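Beta-galactosidase (PDB 5MUJ) probably hydrolyses glycosidic bonds in the plant pectin rhamnogalacturonan II, and binds oligosaccharide from its side chain B. Local coordinates at residues 148-152 with 206-210; 189-193 with 203-207. One frame throughout, in Å; residues are numbered along the deposited sequence.

Overall arrangement
The chain folds as a five-bladed beta-propeller, and both contacts end on strand 204-212, the first strand of one blade. Contact 1 packs this strand against strand 146-153 of the preceding blade; its centre lies about 8 Å from the centre of the chain. The centre of contact 2 lies about 15 Å from the centre of the chain, where the start of the same strand meets the loop 189-193 that leads over from the previous blade. The two contact centres are about 10 Å apart. Tyr-206 belongs to the segments of both and to the glycan pocket, its side chain coming within about 5 Å of a bound galactose. Leu-203 and Thr-204 carry the pocket lining on into contact 2, and 8PK touches both contacts.

Contact 1. Residues 148-152 with 206-210; sequences MTYIG and YKSTV. With 8PK (4-O-[(1R)-1-hydroxyethyl]-2-O-methyl-alpha-L-fucopyranose), chain B.
Thr-149 OG1 and Ser-208 OG both sit between their own backbone N and carbonyl carbon (chi1 62° and 61°), which aims the two hydroxyls at each other. This is a blade-to-blade interface of a five-bladed beta-propeller: the second strand of one blade faces the first strand of the next, running antiparallel at 171°. With the segment axes 6.3 Å apart, side chains do the work of joining them. The central link is a short hydrogen bond of 2.5 Å between Thr-149 OG1 and Ser-208 OG, in which either hydroxyl could be the donor. Thr-149 OG1 has a further partner, a water at 2.9 Å, and that water accepts from Val-210 N at 3.0 Å, so one threonine oxygen serves Ser-208 directly and Val-210 N through the water. Its methyl group does the apolar part, CG2 meeting Val-210 CG2 at 3.6 Å with the two side chains crossing at about a right angle. With an alanine here, Ser-208 OG would probably lose its hydroxyl mate, the bridging water one of its partners, and the Val-210 methyl its neighbour CG2. Farther along, Ile-151 lays its CG1 against the peptide after Tyr-206, 3.5 Å from Tyr-206 O, and carries CD1 onward over Lys-207 N. Phe-125 of strand 121-126, in the same blade as Ile-151, touches both Ile-151 and Lys-207. The CB of Tyr-206 points away from strand 146-153, and its ring is part of the glycan pocket, where methyl C7 of 8PK lies at the ring edge and Tyr-206 OH comes within 3.3 Å of sugar carbon C2.

Contact 2. Residues 189-193 with 203-207; sequences ILSIH and LTQYK. With 8PK (4-O-[(1R)-1-hydroxyethyl]-2-O-methyl-alpha-L-fucopyranose), chain B.
Gln-205 lays its amide against the backbone of Leu-190 and Ser-191, and this is the tight half of the contact. CG stands anti to the carbonyl carbon (chi1 -65°) and the chain runs extended beyond it, long enough to carry the amide across to the loop. There Gln-205 NE2 gives a weak, bent hydrogen bond to Leu-190 O, 3.1 Å long with an angle of 138° at the hydrogen. The other branch has Gln-205 OE1 3.3 Å from Ser-191 C; the Ser-191 carbonyl oxygen beside it is a second acceptor and no partner, but it has a weak hydrogen bond from Arg-255. Ile-192 continues the close packing, its CG2 resting 3.7 Å from Thr-204 CA. Toward the surface the fit slackens: Ile-192 CD1 only approaches Leu-203 O, at 4.0 Å, and both residues are partly exposed. Ile-192 CG1 also covers one face of the exposed His-193 ring. The far side of segment 203-207 belongs to the glycan pocket, where Leu-203 CD1 comes within 3.6 Å of 8PK O3 and Thr-204 CG2 meets methyl C10 of 8PK, also at 3.6 Å. Thr-204 OG1 donates to Gln-205 O and is also hydrogen-bonded to Leu-165 N. The loop lies between two propeller blades: Ile-189 and Leu-190 form a classic beta bulge opposite Val-167 of strand 166-172, whose Phe-166 touches Ile-192 and Gln-205, while Leu-190 packs on Met-224 and Tyr-226 of strand 222-231 in the next blade.

Contact 1. Residues 148-152 with 206-210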
loop_
_atom_site.group_PDB
_atom_site.type_symbol
_atom_site.label_atom_id
_atom_site.label_comp_id
_atom_site.label_asym_id
_atom_site.label_seq_id
_atom_site.Cartn_x
_atom_site.Cartn_y
_atom_site.Cartn_z
HETATM N N MSE A 148 -5.093 0.661 -12.406
HETATM C CA MSE A 148 -4.900 1.132 -11.036
HETATM C C MSE A 148 -6.170 0.895 -10.270
HETATM O O MSE A 148 -7.257 1.036 -10.828
HETATM C CB MSE A 148 -4.623 2.624 -11.114
HETATM C CG MSE A 148 -4.538 3.350 -9.786
HETATM SE SE MSE A 148 -4.421 5.281 -10.072
HETATM C CE MSE A 148 -2.533 5.216 -9.598
ATOM N N THR A 149 -6.054 0.511 -9.012
ATOM C CA THR A 149 -7.192 0.537 -8.099
ATOM C C THR A 149 -6.966 1.630 -7.094
ATOM O O THR A 149 -5.864 2.080 -6.886
ATOM C CB THR A 149 -7.436 -0.783 -7.357
ATOM O OG1 THR A 149 -6.288 -1.088 -6.549
ATOM C CG2 THR A 149 -7.752 -1.902 -8.360
ATOM N N TYR A 150 -8.030 2.037 -6.421
ATOM C CA TYR A 150 -7.977 3.166 -5.500
ATOM C C TYR A 150 -8.986 3.136 -4.342
ATOM O O TYR A 150 -10.063 2.460 -4.402
ATOM C CB TYR A 150 -8.035 4.500 -6.263
ATOM C CG TYR A 150 -9.324 4.808 -7.005
ATOM C CD1 TYR A 150 -10.360 5.526 -6.394
ATOM C CD2 TYR A 150 -9.479 4.456 -8.332
ATOM C CE1 TYR A 150 -11.524 5.854 -7.098
ATOM C CE2 TYR A 150 -10.644 4.773 -9.050
ATOM C CZ TYR A 150 -11.656 5.478 -8.438
ATOM O OH TYR A 150 -12.783 5.783 -9.201
ATOM N N ILE A 151 -8.612 3.823 -3.267
ATOM C CA ILE A 151 -9.521 4.193 -2.158
ATOM C C ILE A 151 -10.392 5.333 -2.687
ATOM O O ILE A 151 -9.855 6.415 -3.045
ATOM C CB ILE A 151 -8.713 4.643 -0.914
ATOM C CG1 ILE A 151 -8.014 3.446 -0.270
ATOM C CG2 ILE A 151 -9.561 5.475 0.041
ATOM C CD1 ILE A 151 -7.022 3.799 0.814
ATOM N N GLY A 152 -11.713 5.113 -2.761
ATOM C CA GLY A 152 -12.633 6.127 -3.222
ATOM C C GLY A 152 -13.736 6.388 -2.221
ATOM O O GLY A 152 -14.100 5.483 -1.473
ATOM N N TYR A 206 -10.076 -0.403 2.465
ATOM C CA TYR A 206 -8.890 0.448 2.475
ATOM C C TYR A 206 -7.992 0.113 1.235
ATOM O O TYR A 206 -8.529 0.022 0.108
ATOM C CB TYR A 206 -8.156 0.351 3.784
ATOM C CG TYR A 206 -8.884 0.880 4.987
ATOM C CD1 TYR A 206 -8.968 2.244 5.220
ATOM C CD2 TYR A 206 -9.475 0.024 5.920
ATOM C CE1 TYR A 206 -9.573 2.768 6.334
ATOM C CE2 TYR A 206 -10.121 0.543 7.027
ATOM C CZ TYR A 206 -10.184 1.895 7.234
ATOM O OH TYR A 206 -10.791 2.376 8.371
ATOM N N LYS A 207 -6.670 -0.053 1.407
ATOM C CA LYS A 207 -5.769 -0.265 0.227
ATOM C C LYS A 207 -6.112 -1.568 -0.490
ATOM O O LYS A 207 -6.618 -2.505 0.182
ATOM C CB LYS A 207 -4.273 -0.247 0.632
ATOM C CG LYS A 207 -3.341 -0.763 -0.443
ATOM C CD LYS A 207 -1.867 -0.371 -0.297
ATOM C CE LYS A 207 -1.031 -0.956 -1.428
ATOM N NZ LYS A 207 0.388 -0.484 -1.342
ATOM N N SER A 208 -5.970 -1.592 -1.816
ATOM C CA SER A 208 -6.053 -2.764 -2.673
ATOM C C SER A 208 -4.891 -2.781 -3.657
ATOM O O SER A 208 -4.320 -1.732 -3.958
ATOM C CB SER A 208 -7.350 -2.717 -3.497
ATOM O OG SER A 208 -7.340 -1.546 -4.326
ATOM N N THR A 209 -4.536 -3.954 -4.159
ATOM C CA THR A 209 -3.565 -4.075 -5.279
ATOM C C THR A 209 -3.987 -5.290 -6.062
ATOM O O THR A 209 -4.319 -6.325 -5.455
ATOM C CB THR A 209 -2.107 -4.207 -4.803
ATOM O OG1 THR A 209 -1.688 -2.964 -4.248
ATOM C CG2 THR A 209 -1.205 -4.552 -5.944
ATOM N N VAL A 210 -4.106 -5.153 -7.368
ATOM C CA VAL A 210 -4.479 -6.262 -8.250
ATOM C C VAL A 210 -3.250 -6.801 -8.957
ATOM O O VAL A 210 -2.464 -6.034 -9.553
ATOM C CB VAL A 210 -5.539 -5.813 -9.285
ATOM C CG1 VAL A 210 -5.840 -6.917 -10.303
ATOM C CG2 VAL A 210 -6.788 -5.340 -8.554
HETATM O O9 8PK B . -16.511 4.192 10.665
HETATM C C8 8PK B . -15.555 3.453 9.914
HETATM C C10 8PK B . -15.777 3.657 8.431
HETATM O O4 8PK B . -14.227 3.839 10.299
HETATM C C4 8PK B . -13.987 3.733 11.705
HETATM C C5 8PK B . -12.951 4.763 12.105
HETATM C C6 8PK B . -13.391 6.182 11.726
HETATM O O5 8PK B . -11.686 4.452 11.479
HETATM C C3 8PK B . -13.526 2.329 12.086
HETATM O O3 8PK B . -14.476 1.319 11.731
HETATM C C2 8PK B . -12.221 2.045 11.381
HETATM O O2 8PK B . -11.783 0.739 11.778
HETATM C C7 8PK B . -11.857 -0.248 10.739
HETATM C C1 8PK B . -11.192 3.123 11.727
HETATM O O HOH W 1 -4.001 -2.218 -7.911
#

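Contact 2. Residues 189-193 with 203-207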
loop_
_atom_site.group_PDB
_atom_site.type_symbol
_atom_site.label_atom_id
_atom_site.label_comp_id
_atom_site.label_asym_id
_atom_site.label_seq_id
_atom_site.Cartn_x
_atom_site.Cartn_y
_atom_site.Cartn_z
ATOM N N ILE A 189 -15.791 -0.758 -7.896
ATOM C CA ILE A 189 -15.756 -2.174 -8.277
ATOM C C ILE A 189 -16.032 -3.138 -7.117
ATOM O O ILE A 189 -16.508 -4.253 -7.350
ATOM C CB ILE A 189 -14.475 -2.581 -9.060
ATOM C CG1 ILE A 189 -13.166 -2.129 -8.364
ATOM C CG2 ILE A 189 -14.611 -2.109 -10.506
ATOM C CD1 ILE A 189 -11.949 -2.875 -8.872
ATOM N N LEU A 190 -15.720 -2.722 -5.892
ATOM C CA LEU A 190 -16.142 -3.427 -4.682
ATOM C C LEU A 190 -16.628 -2.389 -3.718
ATOM O O LEU A 190 -16.096 -1.286 -3.624
ATOM C CB LEU A 190 -15.049 -4.238 -3.987
ATOM C CG LEU A 190 -14.173 -5.284 -4.713
ATOM C CD1 LEU A 190 -13.598 -4.795 -6.013
ATOM C CD2 LEU A 190 -13.034 -5.678 -3.802
ATOM N N SER A 191 -17.594 -2.763 -2.904
ATOM C CA SER A 191 -18.122 -1.842 -1.918
ATOM C C SER A 191 -18.621 -2.669 -0.753
ATOM O O SER A 191 -18.857 -3.865 -0.921
ATOM C CB SER A 191 -19.223 -0.994 -2.547
ATOM O OG SER A 191 -20.176 -0.538 -1.594
ATOM N N ILE A 192 -18.772 -2.017 0.393
ATOM C CA ILE A 192 -19.306 -2.659 1.640
ATOM C C ILE A 192 -20.814 -3.041 1.585
ATOM O O ILE A 192 -21.274 -3.839 2.384
ATOM C CB ILE A 192 -19.086 -1.756 2.894
ATOM C CG1 ILE A 192 -20.077 -0.564 2.900
ATOM C CG2 ILE A 192 -17.616 -1.326 3.007
ATOM C CD1 ILE A 192 -20.110 0.324 4.110
ATOM N N HIS A 193 -21.526 -2.392 0.662
ATOM C CA HIS A 193 -22.940 -2.549 0.400
ATOM C C HIS A 193 -23.254 -3.633 -0.594
ATOM O O HIS A 193 -24.433 -3.966 -0.767
ATOM C CB HIS A 193 -23.477 -1.218 -0.097
ATOM C CG HIS A 193 -23.396 -0.126 0.921
ATOM N ND1 HIS A 193 -23.832 -0.283 2.217
ATOM C CD2 HIS A 193 -22.909 1.131 0.838
ATOM C CE1 HIS A 193 -23.635 0.836 2.889
ATOM N NE2 HIS A 193 -23.076 1.710 2.072
ATOM N N LEU A 203 -17.197 -2.511 7.361
ATOM C CA LEU A 203 -17.077 -1.143 7.861
ATOM C C LEU A 203 -16.581 -0.154 6.784
ATOM O O LEU A 203 -17.117 0.938 6.614
ATOM C CB LEU A 203 -16.173 -1.102 9.097
ATOM C CG LEU A 203 -16.727 -1.934 10.271
ATOM C CD1 LEU A 203 -15.765 -2.025 11.460
ATOM C CD2 LEU A 203 -18.085 -1.393 10.730
ATOM N N THR A 204 -15.560 -0.569 6.052
ATOM C CA THR A 204 -14.936 0.276 5.024
ATOM C C THR A 204 -13.857 -0.566 4.387
ATOM O O THR A 204 -13.320 -1.479 5.000
ATOM C CB THR A 204 -14.370 1.597 5.599
ATOM O OG1 THR A 204 -13.611 2.273 4.591
ATOM C CG2 THR A 204 -13.484 1.338 6.817
ATOM N N GLN A 205 -13.562 -0.257 3.141
ATOM C CA GLN A 205 -12.424 -0.842 2.451
ATOM C C GLN A 205 -11.274 0.139 2.519
ATOM O O GLN A 205 -11.468 1.340 2.723
ATOM C CB GLN A 205 -12.818 -1.306 1.037
ATOM C CG GLN A 205 -13.856 -2.475 1.203
ATOM C CD GLN A 205 -14.862 -2.669 0.098
ATOM O OE1 GLN A 205 -15.548 -3.729 0.050
ATOM N NE2 GLN A 205 -15.079 -1.662 -0.691
ATOM N N TYR A 206 -10.076 -0.403 2.465
ATOM C CA TYR A 206 -8.890 0.448 2.475
ATOM C C TYR A 206 -7.992 0.113 1.235
ATOM O O TYR A 206 -8.529 0.022 0.108
ATOM C CB TYR A 206 -8.156 0.351 3.784
ATOM C CG TYR A 206 -8.884 0.880 4.987
ATOM C CD1 TYR A 206 -8.968 2.244 5.220
ATOM C CD2 TYR A 206 -9.475 0.024 5.920
ATOM C CE1 TYR A 206 -9.573 2.768 6.334
ATOM C CE2 TYR A 206 -10.121 0.543 7.027
ATOM C CZ TYR A 206 -10.184 1.895 7.234
ATOM O OH TYR A 206 -10.791 2.376 8.371
ATOM N N LYS A 207 -6.670 -0.053 1.407
ATOM C CA LYS A 207 -5.769 -0.265 0.227
ATOM C C LYS A 207 -6.112 -1.568 -0.490
ATOM O O LYS A 207 -6.618 -2.505 0.182
ATOM C CB LYS A 207 -4.273 -0.247 0.632
ATOM C CG LYS A 207 -3.341 -0.763 -0.443
ATOM C CD LYS A 207 -1.867 -0.371 -0.297
ATOM C CE LYS A 207 -1.031 -0.956 -1.428
ATOM N NZ LYS A 207 0.388 -0.484 -1.342
HETATM O O9 8PK B . -16.511 4.192 10.665
HETATM C C8 8PK B . -15.555 3.453 9.914
HETATM C C10 8PK B . -15.777 3.657 8.431
HETATM O O4 8PK B . -14.227 3.839 10.299
HETATM C C4 8PK B . -13.987 3.733 11.705
HETATM C C5 8PK B . -12.951 4.763 12.105
HETATM C C6 8PK B . -13.391 6.182 11.726
HETATM O O5 8PK B . -11.686 4.452 11.479
HETATM C C3 8PK B . -13.526 2.329 12.086
HETATM O O3 8PK B . -14.476 1.319 11.731
HETATM C C2 8PK B . -12.221 2.045 11.381
HETATM O O2 8PK B . -11.783 0.739 11.778
HETATM C C7 8PK B . -11.857 -0.248 10.739
HETATM C C1 8PK B . -11.192 3.123 11.727
#